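Local coordinates for protein eukaryotic translation initiation factor 5A-2 (Arabidopsis thaliana, PDB 3HKS) that promotes translation elongation and termination, binding between the exit and peptidyl sites of the ribosome to rescue ribosomes stalled at polyproline and other motifs, at residues Q29-I34 with D80-S85; K43-K48 with M152-I157; C47-V52 with F67-I72; Y98-I103 with K142-S147; G107-L112 with L122-D127. All coordinates share one frame; numbering follows the deposited sequence. Where two conformers were deposited one is given.

Interaction 1. Residues Q29-I34 with D80-S85; sequences QSAGNI and DIVPSS
Ser30 meets Ser84 at the point where strand 26-30 runs out, its CB 3.7 Å from Ser84 O. Its hydroxyl works through a water rather than directly: OG sits between the backbone N and the carbonyl carbon (chi1 66°), 2.6 Å from a water that in turn donates to Ser84 O. Ala31 follows, its methyl pointing toward the other segment, where CB lies 3.7 Å from Val82 CG1 and 3.5 Å from Pro83 O; Ala31 and Val82 both touch Cys88 of strand 87-103. Here the chain has entered a short 3-10 segment, residues 31-33, with Asn33 N bonded to Ser30 O and Ile34 N to Ala31 O; it packs against the end of strand 77-83 within the SH3-like N-terminal domain. Gly32 then supplies the direct backbone link, its N donating to Ser84 O over 3.0 Å, in the carbonyl plane and on a lone pair (C=O...N angle 123°). Ser84 O therefore receives both the amide and the water, while Ser84 OG is bonded to Ala63 O. Asn33 ND2 donates to Ser30 OG, which lies out of the Asn33 amide plane, so one hydroxyl serves both the turn and the bridging water.

Interaction 2. Residues K43-K48 with M152-I157; sequences KNRPCK and MGEEQI. With EDO (1,2-ethanediol), chain F.
Arg45 gives the contact its polar part, the guanidinium that meets Glu154: Pro46 CD lies over the centre of one face, 4.1 Å above the plane, and the carboxylate stands at the edge. NH1 donates to Glu154 OE1 over 3.0 Å, almost within the guanidinium plane and with an N-H...O angle of 162°. OE1 is met on its syn side but above the carboxylate plane, and the two planes are turned 46° apart: a salt bridge through one nitrogen and one oxygen, not a flat two-pronged pair. The Arg45 CB bond points away; bends at chi2 and chi3 turn CD and NE back, and the guanidinium follows. A second salt bridge, from NE to Asp71, helps fix its rotation. The bridge to Glu154 joins the start of strand 45-55, in the SH3-like N-terminal domain, to the start of strand 154-163 in the OB-fold domain. From the turn before the latter, Met152 reaches across and supplies much of the packing, its SD 3.9 Å from Pro46 CD. A turn about the CG-SD bond (chi3 78°) places Met152 CE 3.6 Å from Asn44 ND2. Ile157 N donates to O2 of a 1,2-ethanediol, probably from the crystallisation liquor.

Interaction 3. Residues C47-V52 with F67-I72; sequences CKVVEV and FVAIDI
Val68 O is gripped by two amides of the facing strand, Val50 N at 3.0 Å and Glu51 N at 3.2 Å. The first donor lies in the carbonyl plane and the second is tilted from it by 22°. Two consecutive residues thus face one, and the register slips by one between Val49 and Glu51. On the far side of the slip Val68 N returns a nearly straight bond to Glu51 O, with an N-H...O angle of 176°; on the near side Lys48 and Ile70 exchange a reciprocal pair of backbone bonds. Next come the side chains. Glu51 and Val68 lie side by side pointing the same way, the aliphatic part of the glutamate covering the valine with CB 3.8 Å from Val68 CB. The extra residue, Val50, spreads its methyls over two neighbours: CG1 is 3.8 Å from Ile70 CG1, and CG2, held between the backbone N and the carbonyl carbon, turns to Val68. On the other face Cys47 CB presses on Ala69 CB at 3.4 Å, tighter than usual for two carbons, while Val52 and Phe67 run side by side, Val52 CG1 4.1 Å from Phe67 CE1. Farther out, Ile34 and Ile40 touch both Val49 and Phe67, and Leu78 touches Cys47. Asp71, whose carboxylate takes a salt bridge from Arg45 and the amides of Phe73 and Thr74, probably helps hold the end of strand 64-71. The whole is an antiparallel hairpin interrupted by a classic beta bulge, in the curved sheet of the SH3-like domain.

Interaction 4. Residues Y98-I103 with K142-S147; sequences YQLIDI and KDIVVS
Leu100 lies beside Ile144 with the two side chains pointing the same way, an example of one leucine packing along a strand pair. Its CB meets three atoms: it stands 3.7 Å from Ile144 O, and both Ile144 CB and Val146 CG2 lie 4.1 Å from it. CG is anti to the backbone N (chi1 178°), and past it the branches part company. CD2 reaches Ile144 CG2 at 4.1 Å, whereas CD1 turns to Val109 CG1 of the neighbouring strand. The backbone beneath is firmly paired: Leu100 N donates to Ile144 O over 2.8 Å, nearly along the C=O axis, and Tyr98 and Val146 form a hydrogen-bonded antiparallel pair, each amide bonding to the other's carbonyl. Between these bonds Gln99 faces Val145 as a non-hydrogen-bonded pair. Beyond Leu100 the strands splay, and a water takes over, donating to Leu100 O over 2.6 Å and accepting from Ile144 N. The segment axes make an angle of 123°, in keeping with the strong twist of a small barrel. Strand 87-103 runs here between strands 142-151 and 109-112, forming a classic bulge where Ile101 and Asp102 both face Ser110. Met134 and Phe138 of helix 128-139 touch Leu100, and Val160 and Ile157 of strand 154-163 touch Ile144 and Val146 respectively, within the OB-fold domain.

Interaction 5. Residues G107-L112 with L122-D127; sequences GFVSLL and LKLPTD. With EDO (1,2-ethanediol), chain F.
Gly107 O accepts from Leu124 N over 3.0 Å, the donor approaching close to the line of the carbonyl bond (C=O...N angle 170°), and Leu122 O accepts from Val109 N over 2.9 Å. Phe108 and Lys123, between these bonds, form a single backbone bridge. A water extends the pairing by one step: it donates to Val109 O over 2.6 Å and accepts from Leu122 N, two groups that do not bond to each other directly. Lys123 N donates to O1 of a 1,2-ethanediol, probably a crystallisation additive, whose O2 takes Ile157 N of strand 154-163. The two backbone bonds and the water join the chain that leads from strand 118-119 into helix 128-139 to strand 109-112 and the residues before it, in the OB-fold domain; Asp127 stands at the N-cap of that helix, its OD1 receiving Leu130 N. Lys123 also lays its side chain across Phe108. CG sits over one ring face, 4.0 Å from the centroid, a CH-pi contact offset toward the rim. A bend at chi3 (77°) turns CE back toward Gly107; NZ beyond it lies 4.8 Å from the Phe108 ring centroid in an off-centre cation-pi contact while making a weak hydrogen bond to Asp106 O. Among the apolar side chains Val109 and Leu124 cross at about a right angle, Val109 CG2 3.8 Å from Leu124 CD2, and Leu111 CD1 meets Leu122 CD1 at 4.3 Å. Met134 of the helix touches Val109, and Thr131 touches Leu124.

In the fold
The contacts trace a two-domain protein from end to end. Interactions 1 and 3 belong to the SH3-like N-terminal domain, interaction 3 nested inside the chain loop closed by interaction 1 and their centres about 13 Å apart; Phe67 and Ile34 pack where they meet. Interactions 4 and 5 belong to the OB-fold domain, centres about 10 Å apart, interaction 5 nested within interaction 4 and joined to it through strands 87-103 and 109-112. Centres of interactions 1 and 4 are about 40 Å apart. Interaction 2 crosses interaction 1 along the chain and encloses 4 and 5; it shares Cys47 and Lys48 with interaction 3 and touches 4 and 5 mainly through Ile157, adding a non-covalent link between the domains near the middle of the molecule.

Interaction 1. Residues Q29-I34 with D80-S85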
# COMPACT_ATOMS: atom_id res chain seq x y z
N GLN A 29 2.66 -17.03 6.47
CA GLN A 29 3.36 -17.75 5.41
C GLN A 29 4.81 -17.98 5.86
O GLN A 29 5.43 -17.07 6.42
CB GLN A 29 3.31 -16.95 4.11
CG GLN A 29 3.99 -17.61 2.91
CD GLN A 29 3.80 -16.78 1.66
OE1 GLN A 29 3.79 -15.56 1.71
NE2 GLN A 29 3.63 -17.45 0.52
N SER A 30 5.33 -19.18 5.61
CA SER A 30 6.66 -19.54 6.08
C SER A 30 7.68 -18.61 5.46
O SER A 30 7.56 -18.27 4.28
CB SER A 30 6.99 -21.00 5.78
OG SER A 30 7.10 -21.22 4.38
N ALA A 31 8.65 -18.18 6.26
CA ALA A 31 9.69 -17.25 5.80
C ALA A 31 10.40 -17.74 4.55
O ALA A 31 10.76 -16.94 3.68
CB ALA A 31 10.68 -16.95 6.92
N GLY A 32 10.57 -19.06 4.42
CA GLY A 32 11.22 -19.67 3.25
C GLY A 32 10.46 -19.50 1.94
O GLY A 32 11.01 -19.69 0.85
N ASN A 33 9.18 -19.14 2.04
CA ASN A 33 8.35 -18.90 0.85
C ASN A 33 8.30 -17.42 0.42
O ASN A 33 7.82 -17.12 -0.65
CB ASN A 33 6.92 -19.43 1.07
CG ASN A 33 6.78 -20.90 0.70
OD1 ASN A 33 7.12 -21.31 -0.40
ND2 ASN A 33 6.27 -21.69 1.63
N ILE A 34 8.79 -16.53 1.27
CA ILE A 34 8.83 -15.10 0.96
C ILE A 34 9.86 -14.79 -0.12
O ILE A 34 11.00 -15.28 -0.09
CB ILE A 34 9.10 -14.22 2.21
CG1 ILE A 34 8.21 -14.62 3.40
CG2 ILE A 34 8.99 -12.71 1.88
CD1 ILE A 34 6.79 -14.21 3.31
N ASP A 80 14.56 -7.98 9.28
CA ASP A 80 14.21 -9.07 10.18
C ASP A 80 15.08 -10.27 9.82
O ASP A 80 15.50 -10.41 8.68
CB ASP A 80 12.72 -9.43 10.02
CG ASP A 80 12.05 -9.83 11.34
OD1 ASP A 80 12.75 -10.00 12.37
OD2 ASP A 80 10.79 -9.97 11.34
N ILE A 81 15.36 -11.12 10.81
CA ILE A 81 15.92 -12.44 10.55
C ILE A 81 14.94 -13.46 11.12
O ILE A 81 14.58 -13.40 12.31
CB ILE A 81 17.32 -12.63 11.18
CG1 ILE A 81 18.33 -11.64 10.58
CG2 ILE A 81 17.82 -14.07 10.95
CD1 ILE A 81 19.67 -11.57 11.34
N VAL A 82 14.50 -14.38 10.26
CA VAL A 82 13.45 -15.36 10.58
C VAL A 82 13.90 -16.77 10.17
O VAL A 82 14.39 -16.95 9.05
CB VAL A 82 12.09 -15.01 9.85
CG1 VAL A 82 10.93 -15.81 10.44
CG2 VAL A 82 11.75 -13.50 9.95
N PRO A 83 13.73 -17.77 11.05
CA PRO A 83 13.95 -19.15 10.62
C PRO A 83 13.06 -19.44 9.43
O PRO A 83 11.89 -19.04 9.45
CB PRO A 83 13.48 -19.97 11.82
CG PRO A 83 13.66 -19.07 12.97
CD PRO A 83 13.30 -17.71 12.46
N SER A 84 13.59 -20.12 8.42
CA SER A 84 12.84 -20.37 7.19
C SER A 84 11.53 -21.12 7.43
O SER A 84 10.58 -21.01 6.64
CB SER A 84 13.69 -21.12 6.16
OG SER A 84 14.24 -22.31 6.70
N SER A 85 11.48 -21.86 8.55
CA SER A 85 10.36 -22.74 8.89
C SER A 85 9.31 -22.06 9.76
O SER A 85 8.24 -22.62 9.96
CB SER A 85 10.86 -24.03 9.57
OG SER A 85 11.30 -23.76 10.90
O HOH W 1 9.36 -22.48 4.04

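Interaction 2. Residues K43-K48 with M152-I157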
# COMPACT_ATOMS: atom_id res chain seq x y z
N LYS A 43 7.70 -5.13 12.60
CA LYS A 43 7.34 -4.14 13.63
C LYS A 43 5.97 -3.50 13.35
O LYS A 43 5.82 -2.27 13.44
CB LYS A 43 8.42 -3.05 13.77
CG LYS A 43 9.87 -3.57 13.74
CD LYS A 43 10.49 -3.63 15.12
CE LYS A 43 11.12 -2.29 15.50
NZ LYS A 43 12.27 -1.93 14.59
N ASN A 44 5.00 -4.35 13.00
CA ASN A 44 3.62 -3.96 12.68
C ASN A 44 3.49 -3.00 11.49
O ASN A 44 2.50 -2.28 11.38
CB ASN A 44 2.89 -3.46 13.95
CG ASN A 44 1.37 -3.74 13.93
OD1 ASN A 44 0.57 -2.85 14.21
ND2 ASN A 44 0.98 -4.99 13.61
N ARG A 45 4.48 -3.02 10.60
CA ARG A 45 4.50 -2.16 9.42
C ARG A 45 4.49 -3.00 8.14
O ARG A 45 5.23 -3.96 8.04
CB ARG A 45 5.72 -1.22 9.42
CG ARG A 45 5.78 -0.22 10.59
CD ARG A 45 4.58 0.75 10.58
NE ARG A 45 4.48 1.43 9.29
CZ ARG A 45 3.41 2.09 8.86
NH1 ARG A 45 2.32 2.18 9.61
NH2 ARG A 45 3.44 2.66 7.66
N PRO A 46 3.62 -2.65 7.19
CA PRO A 46 3.63 -3.39 5.91
C PRO A 46 4.80 -2.95 5.03
O PRO A 46 4.92 -1.77 4.71
CB PRO A 46 2.27 -3.03 5.28
CG PRO A 46 1.90 -1.67 5.90
CD PRO A 46 2.56 -1.62 7.26
N CYS A 47 5.67 -3.90 4.65
CA CYS A 47 6.87 -3.56 3.90
C CYS A 47 6.98 -4.40 2.65
O CYS A 47 6.57 -5.55 2.65
CB CYS A 47 8.12 -3.74 4.76
SG CYS A 47 8.07 -2.97 6.36
N LYS A 48 7.56 -3.82 1.59
CA LYS A 48 7.86 -4.59 0.39
C LYS A 48 9.26 -5.14 0.50
O LYS A 48 10.19 -4.41 0.81
CB LYS A 48 7.74 -3.76 -0.89
CG LYS A 48 8.23 -4.52 -2.12
CD LYS A 48 7.94 -3.82 -3.43
CE LYS A 48 6.77 -4.52 -4.12
NZ LYS A 48 6.80 -4.38 -5.59
N MET A 152 -3.28 -2.91 6.11
CA MET A 152 -3.28 -2.91 7.57
C MET A 152 -4.04 -1.71 8.18
O MET A 152 -3.59 -1.11 9.16
CB MET A 152 -1.84 -3.02 8.10
CG MET A 152 -1.19 -4.36 7.72
SD MET A 152 0.43 -4.62 8.44
CE MET A 152 0.04 -5.08 10.13
N GLY A 153 -5.18 -1.39 7.58
CA GLY A 153 -6.02 -0.27 8.04
C GLY A 153 -5.53 1.13 7.68
O GLY A 153 -6.01 2.13 8.22
N GLU A 154 -4.55 1.19 6.78
CA GLU A 154 -3.90 2.44 6.42
C GLU A 154 -3.98 2.60 4.91
O GLU A 154 -3.83 1.64 4.17
CB GLU A 154 -2.45 2.43 6.90
CG GLU A 154 -1.72 3.77 6.75
CD GLU A 154 -0.46 3.85 7.61
OE1 GLU A 154 -0.37 3.15 8.65
OE2 GLU A 154 0.45 4.62 7.24
N GLU A 155 -4.24 3.82 4.46
CA GLU A 155 -4.57 4.06 3.06
C GLU A 155 -3.89 5.32 2.57
O GLU A 155 -3.76 6.30 3.31
CB GLU A 155 -6.08 4.15 2.85
CG GLU A 155 -6.83 2.88 3.23
CD GLU A 155 -8.29 2.89 2.81
OE1 GLU A 155 -9.10 3.61 3.43
OE2 GLU A 155 -8.64 2.14 1.87
N GLN A 156 -3.45 5.27 1.32
CA GLN A 156 -2.76 6.39 0.73
C GLN A 156 -3.21 6.55 -0.71
O GLN A 156 -3.20 5.58 -1.48
CB GLN A 156 -1.25 6.14 0.79
CG GLN A 156 -0.40 7.31 0.33
CD GLN A 156 1.06 7.13 0.72
OE1 GLN A 156 1.89 6.87 -0.13
NE2 GLN A 156 1.36 7.26 2.01
N ILE A 157 -3.62 7.77 -1.06
CA ILE A 157 -3.87 8.12 -2.46
C ILE A 157 -2.52 8.17 -3.16
O ILE A 157 -1.66 8.95 -2.78
CB ILE A 157 -4.66 9.45 -2.61
CG1 ILE A 157 -6.10 9.28 -2.09
CG2 ILE A 157 -4.63 9.95 -4.08
CD1 ILE A 157 -6.89 10.63 -1.86
C1 EDO F . -5.40 9.72 2.55
O1 EDO F . -5.91 10.31 3.76
C2 EDO F . -4.25 10.56 2.00
O2 EDO F . -3.49 9.83 1.02

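Interaction 3. Residues C47-V52 with F67-I72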
# COMPACT_ATOMS: atom_id res chain seq x y z
N CYS A 47 5.67 -3.90 4.65
CA CYS A 47 6.87 -3.56 3.90
C CYS A 47 6.98 -4.40 2.65
O CYS A 47 6.57 -5.55 2.65
CB CYS A 47 8.12 -3.74 4.76
SG CYS A 47 8.07 -2.97 6.36
N LYS A 48 7.56 -3.82 1.59
CA LYS A 48 7.86 -4.59 0.39
C LYS A 48 9.26 -5.14 0.50
O LYS A 48 10.19 -4.41 0.81
CB LYS A 48 7.74 -3.76 -0.89
CG LYS A 48 8.23 -4.52 -2.12
CD LYS A 48 7.94 -3.82 -3.43
CE LYS A 48 6.77 -4.52 -4.12
NZ LYS A 48 6.80 -4.38 -5.59
N VAL A 49 9.41 -6.44 0.24
CA VAL A 49 10.70 -7.12 0.33
C VAL A 49 11.60 -6.76 -0.87
O VAL A 49 11.23 -7.01 -2.03
CB VAL A 49 10.54 -8.67 0.46
CG1 VAL A 49 11.91 -9.35 0.55
CG2 VAL A 49 9.71 -9.02 1.69
N VAL A 50 12.75 -6.18 -0.56
CA VAL A 50 13.74 -5.78 -1.58
C VAL A 50 15.00 -6.67 -1.62
O VAL A 50 15.67 -6.78 -2.65
CB VAL A 50 14.12 -4.25 -1.49
CG1 VAL A 50 12.91 -3.35 -1.82
CG2 VAL A 50 14.71 -3.88 -0.12
N GLU A 51 15.31 -7.34 -0.50
CA GLU A 51 16.44 -8.27 -0.45
C GLU A 51 16.11 -9.49 0.43
O GLU A 51 15.59 -9.34 1.53
CB GLU A 51 17.71 -7.57 0.08
CG GLU A 51 18.15 -6.32 -0.73
CD GLU A 51 19.24 -5.48 -0.05
OE1 GLU A 51 19.17 -4.23 -0.13
OE2 GLU A 51 20.18 -6.07 0.55
N VAL A 52 16.40 -10.68 -0.08
CA VAL A 52 16.33 -11.91 0.72
C VAL A 52 17.66 -12.63 0.64
O VAL A 52 18.16 -12.90 -0.46
CB VAL A 52 15.25 -12.91 0.20
CG1 VAL A 52 15.14 -14.12 1.14
CG2 VAL A 52 13.89 -12.23 0.01
N PHE A 67 15.78 -10.70 5.91
CA PHE A 67 14.97 -9.79 5.08
C PHE A 67 15.42 -8.35 5.17
O PHE A 67 15.66 -7.83 6.26
CB PHE A 67 13.49 -9.88 5.46
CG PHE A 67 12.89 -11.23 5.23
CD1 PHE A 67 12.74 -11.74 3.95
CD2 PHE A 67 12.51 -12.02 6.31
CE1 PHE A 67 12.20 -13.00 3.74
CE2 PHE A 67 11.96 -13.29 6.10
CZ PHE A 67 11.81 -13.78 4.82
N VAL A 68 15.50 -7.69 4.01
CA VAL A 68 15.51 -6.22 3.96
C VAL A 68 14.23 -5.80 3.24
O VAL A 68 13.93 -6.29 2.16
CB VAL A 68 16.78 -5.65 3.24
CG1 VAL A 68 16.80 -4.12 3.31
CG2 VAL A 68 18.06 -6.21 3.86
N ALA A 69 13.47 -4.90 3.86
CA ALA A 69 12.17 -4.52 3.31
C ALA A 69 11.89 -3.03 3.48
O ALA A 69 12.44 -2.39 4.37
CB ALA A 69 11.04 -5.37 3.95
N ILE A 70 11.03 -2.47 2.63
CA ILE A 70 10.75 -1.02 2.66
C ILE A 70 9.29 -0.73 3.03
O ILE A 70 8.37 -1.19 2.35
CB ILE A 70 11.11 -0.34 1.29
CG1 ILE A 70 12.56 -0.64 0.87
CG2 ILE A 70 10.81 1.18 1.32
CD1 ILE A 70 13.64 -0.06 1.76
N ASP A 71 9.09 0.01 4.12
CA ASP A 71 7.75 0.41 4.55
C ASP A 71 7.00 1.05 3.37
O ASP A 71 7.50 2.02 2.80
CB ASP A 71 7.86 1.38 5.72
CG ASP A 71 6.52 1.72 6.34
OD1 ASP A 71 5.56 2.02 5.60
OD2 ASP A 71 6.44 1.69 7.58
N ILE A 72 5.84 0.49 3.01
CA ILE A 72 5.14 0.92 1.78
C ILE A 72 4.49 2.31 1.84
O ILE A 72 4.14 2.88 0.80
CB ILE A 72 4.13 -0.15 1.24
CG1 ILE A 72 2.86 -0.20 2.09
CG2 ILE A 72 4.81 -1.53 1.09
CD1 ILE A 72 1.74 -1.10 1.49

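Interaction 4. Residues Y98-I103 with K142-S147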
# COMPACT_ATOMS: atom_id res chain seq x y z
N TYR A 98 -11.01 4.65 -7.81
CA TYR A 98 -12.32 5.24 -7.56
C TYR A 98 -12.50 6.54 -8.36
O TYR A 98 -11.56 7.31 -8.51
CB TYR A 98 -12.49 5.62 -6.10
CG TYR A 98 -12.21 4.55 -5.07
CD1 TYR A 98 -10.92 4.28 -4.66
CD2 TYR A 98 -13.26 3.86 -4.46
CE1 TYR A 98 -10.66 3.32 -3.68
CE2 TYR A 98 -13.03 2.89 -3.49
CZ TYR A 98 -11.72 2.62 -3.10
OH TYR A 98 -11.45 1.67 -2.15
N GLN A 99 -13.71 6.80 -8.82
CA GLN A 99 -14.04 8.09 -9.40
C GLN A 99 -14.22 9.13 -8.27
O GLN A 99 -14.86 8.84 -7.25
CB GLN A 99 -15.30 8.00 -10.27
CG GLN A 99 -15.17 6.98 -11.40
CD GLN A 99 -16.50 6.62 -12.03
OE1 GLN A 99 -17.20 7.48 -12.57
NE2 GLN A 99 -16.85 5.33 -11.97
N LEU A 100 -13.66 10.31 -8.47
CA LEU A 100 -13.76 11.41 -7.52
C LEU A 100 -15.09 12.15 -7.71
O LEU A 100 -15.39 12.64 -8.79
CB LEU A 100 -12.57 12.37 -7.70
CG LEU A 100 -12.53 13.63 -6.83
CD1 LEU A 100 -12.24 13.25 -5.38
CD2 LEU A 100 -11.50 14.65 -7.36
N ILE A 101 -15.88 12.23 -6.64
CA ILE A 101 -17.18 12.89 -6.68
C ILE A 101 -17.31 14.09 -5.73
O ILE A 101 -18.32 14.81 -5.73
CB ILE A 101 -18.36 11.87 -6.52
CG1 ILE A 101 -18.22 11.04 -5.23
CG2 ILE A 101 -18.47 10.96 -7.76
CD1 ILE A 101 -19.40 10.12 -4.95
N ASP A 102 -16.27 14.33 -4.92
CA ASP A 102 -16.21 15.56 -4.10
C ASP A 102 -14.86 15.79 -3.43
O ASP A 102 -14.15 14.85 -3.09
CB ASP A 102 -17.32 15.62 -3.04
CG ASP A 102 -17.48 17.02 -2.44
OD1 ASP A 102 -17.11 18.02 -3.11
OD2 ASP A 102 -17.98 17.13 -1.31
N ILE A 103 -14.53 17.07 -3.28
CA ILE A 103 -13.48 17.51 -2.38
C ILE A 103 -14.15 18.54 -1.47
O ILE A 103 -14.60 19.60 -1.93
CB ILE A 103 -12.25 18.14 -3.12
CG1 ILE A 103 -11.64 17.15 -4.12
CG2 ILE A 103 -11.20 18.61 -2.11
CD1 ILE A 103 -10.65 17.76 -5.07
N LYS A 142 -13.95 17.43 -14.74
CA LYS A 142 -13.39 16.26 -15.39
C LYS A 142 -13.68 14.98 -14.64
O LYS A 142 -13.95 15.01 -13.44
CB LYS A 142 -11.88 16.44 -15.57
CG LYS A 142 -11.55 17.68 -16.38
CD LYS A 142 -10.53 17.40 -17.44
CE LYS A 142 -10.31 18.62 -18.33
NZ LYS A 142 -8.86 18.79 -18.56
N ASP A 143 -13.66 13.87 -15.37
CA ASP A 143 -13.76 12.55 -14.78
C ASP A 143 -12.39 12.19 -14.23
O ASP A 143 -11.45 11.92 -14.98
CB ASP A 143 -14.21 11.52 -15.84
CG ASP A 143 -15.63 11.77 -16.33
OD1 ASP A 143 -16.45 12.29 -15.55
OD2 ASP A 143 -15.92 11.42 -17.50
N ILE A 144 -12.27 12.24 -12.90
CA ILE A 144 -10.99 11.99 -12.23
C ILE A 144 -11.04 10.65 -11.53
O ILE A 144 -11.98 10.37 -10.77
CB ILE A 144 -10.62 13.14 -11.24
CG1 ILE A 144 -10.44 14.50 -11.97
CG2 ILE A 144 -9.38 12.79 -10.40
CD1 ILE A 144 -9.17 14.62 -12.87
N VAL A 145 -10.04 9.82 -11.80
CA VAL A 145 -9.89 8.50 -11.18
C VAL A 145 -8.72 8.55 -10.21
O VAL A 145 -7.62 8.97 -10.57
CB VAL A 145 -9.71 7.37 -12.24
CG1 VAL A 145 -9.56 6.01 -11.57
CG2 VAL A 145 -10.90 7.33 -13.17
N VAL A 146 -8.96 8.09 -8.99
CA VAL A 146 -8.00 8.16 -7.90
C VAL A 146 -7.64 6.73 -7.50
O VAL A 146 -8.53 5.93 -7.20
CB VAL A 146 -8.62 8.93 -6.68
CG1 VAL A 146 -7.68 8.94 -5.48
CG2 VAL A 146 -9.00 10.35 -7.08
N SER A 147 -6.34 6.42 -7.52
CA SER A 147 -5.84 5.12 -7.05
C SER A 147 -5.49 5.18 -5.57
O SER A 147 -4.80 6.09 -5.13
CB SER A 147 -4.61 4.67 -7.85
OG SER A 147 -4.86 4.70 -9.24
O HOH W 2 -14.59 12.75 -11.22

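Interaction 5. Residues G107-L112 with L122-D127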
# COMPACT_ATOMS: atom_id res chain seq x y z
N GLY A 107 -11.03 19.35 3.29
CA GLY A 107 -9.97 18.52 2.74
C GLY A 107 -10.28 17.04 2.64
O GLY A 107 -9.40 16.26 2.34
N PHE A 108 -11.53 16.66 2.91
CA PHE A 108 -11.93 15.27 2.71
C PHE A 108 -12.25 15.02 1.24
O PHE A 108 -12.58 15.94 0.48
CB PHE A 108 -13.13 14.88 3.61
CG PHE A 108 -12.75 14.60 5.05
CD1 PHE A 108 -12.29 13.34 5.43
CD2 PHE A 108 -12.85 15.60 6.02
CE1 PHE A 108 -11.94 13.07 6.76
CE2 PHE A 108 -12.51 15.34 7.36
CZ PHE A 108 -12.05 14.07 7.72
N VAL A 109 -12.13 13.77 0.85
CA VAL A 109 -12.38 13.36 -0.52
C VAL A 109 -13.56 12.38 -0.52
O VAL A 109 -13.68 11.53 0.37
CB VAL A 109 -11.07 12.78 -1.12
CG1 VAL A 109 -11.31 12.02 -2.37
CG2 VAL A 109 -10.07 13.92 -1.37
N SER A 110 -14.47 12.56 -1.48
CA SER A 110 -15.57 11.63 -1.64
C SER A 110 -15.36 10.82 -2.90
O SER A 110 -15.15 11.38 -3.99
CB SER A 110 -16.92 12.36 -1.67
OG SER A 110 -17.99 11.45 -1.77
N LEU A 111 -15.40 9.50 -2.74
CA LEU A 111 -15.05 8.58 -3.81
C LEU A 111 -16.22 7.66 -4.11
O LEU A 111 -16.90 7.18 -3.19
CB LEU A 111 -13.80 7.77 -3.43
CG LEU A 111 -12.48 8.53 -3.18
CD1 LEU A 111 -11.35 7.60 -2.69
CD2 LEU A 111 -12.04 9.30 -4.44
N LEU A 112 -16.45 7.42 -5.39
CA LEU A 112 -17.52 6.53 -5.82
C LEU A 112 -17.02 5.09 -5.85
O LEU A 112 -15.98 4.77 -6.42
CB LEU A 112 -18.10 6.95 -7.18
CG LEU A 112 -19.27 6.15 -7.78
CD1 LEU A 112 -20.55 6.19 -6.92
CD2 LEU A 112 -19.58 6.63 -9.19
N LEU A 122 -11.10 9.31 3.45
CA LEU A 122 -9.78 9.79 3.05
C LEU A 122 -9.71 11.30 2.88
O LEU A 122 -10.71 11.96 2.58
CB LEU A 122 -9.32 9.11 1.76
CG LEU A 122 -9.15 7.60 1.76
CD1 LEU A 122 -8.46 7.16 0.47
CD2 LEU A 122 -8.37 7.14 3.00
N LYS A 123 -8.51 11.83 3.06
CA LYS A 123 -8.24 13.23 2.82
C LYS A 123 -7.33 13.38 1.62
O LYS A 123 -6.83 12.38 1.08
CB LYS A 123 -7.63 13.87 4.07
CG LYS A 123 -8.54 13.74 5.30
CD LYS A 123 -8.17 14.72 6.40
CE LYS A 123 -8.67 16.13 6.09
NZ LYS A 123 -8.58 17.01 7.28
N LEU A 124 -7.16 14.62 1.17
CA LEU A 124 -6.25 14.94 0.08
C LEU A 124 -4.83 14.48 0.42
O LEU A 124 -4.38 14.64 1.55
CB LEU A 124 -6.27 16.44 -0.22
CG LEU A 124 -7.54 17.00 -0.87
CD1 LEU A 124 -7.63 18.50 -0.67
CD2 LEU A 124 -7.56 16.66 -2.37
N PRO A 125 -4.12 13.90 -0.57
CA PRO A 125 -2.78 13.40 -0.23
C PRO A 125 -1.82 14.55 0.11
O PRO A 125 -2.04 15.68 -0.31
CB PRO A 125 -2.33 12.65 -1.49
CG PRO A 125 -3.23 13.15 -2.60
CD PRO A 125 -4.47 13.70 -1.99
N THR A 126 -0.77 14.24 0.87
CA THR A 126 0.26 15.24 1.22
C THR A 126 1.07 15.70 -0.00
O THR A 126 1.55 16.83 -0.04
CB THR A 126 1.19 14.72 2.35
OG1 THR A 126 1.90 13.56 1.90
CG2 THR A 126 0.38 14.36 3.61
N ASP A 127 1.20 14.83 -1.00
CA ASP A 127 1.79 15.16 -2.30
C ASP A 127 1.04 16.30 -3.00
O ASP A 127 -0.14 16.17 -3.34
CB ASP A 127 1.78 13.90 -3.18
CG ASP A 127 2.56 14.07 -4.48
OD1 ASP A 127 2.28 14.97 -5.30
OD2 ASP A 127 3.45 13.23 -4.72
C1 EDO F . -5.40 9.72 2.55
O1 EDO F . -5.91 10.31 3.76
C2 EDO F . -4.25 10.56 2.00
O2 EDO F . -3.49 9.83 1.02
O HOH W 3 -12.42 9.26 0.72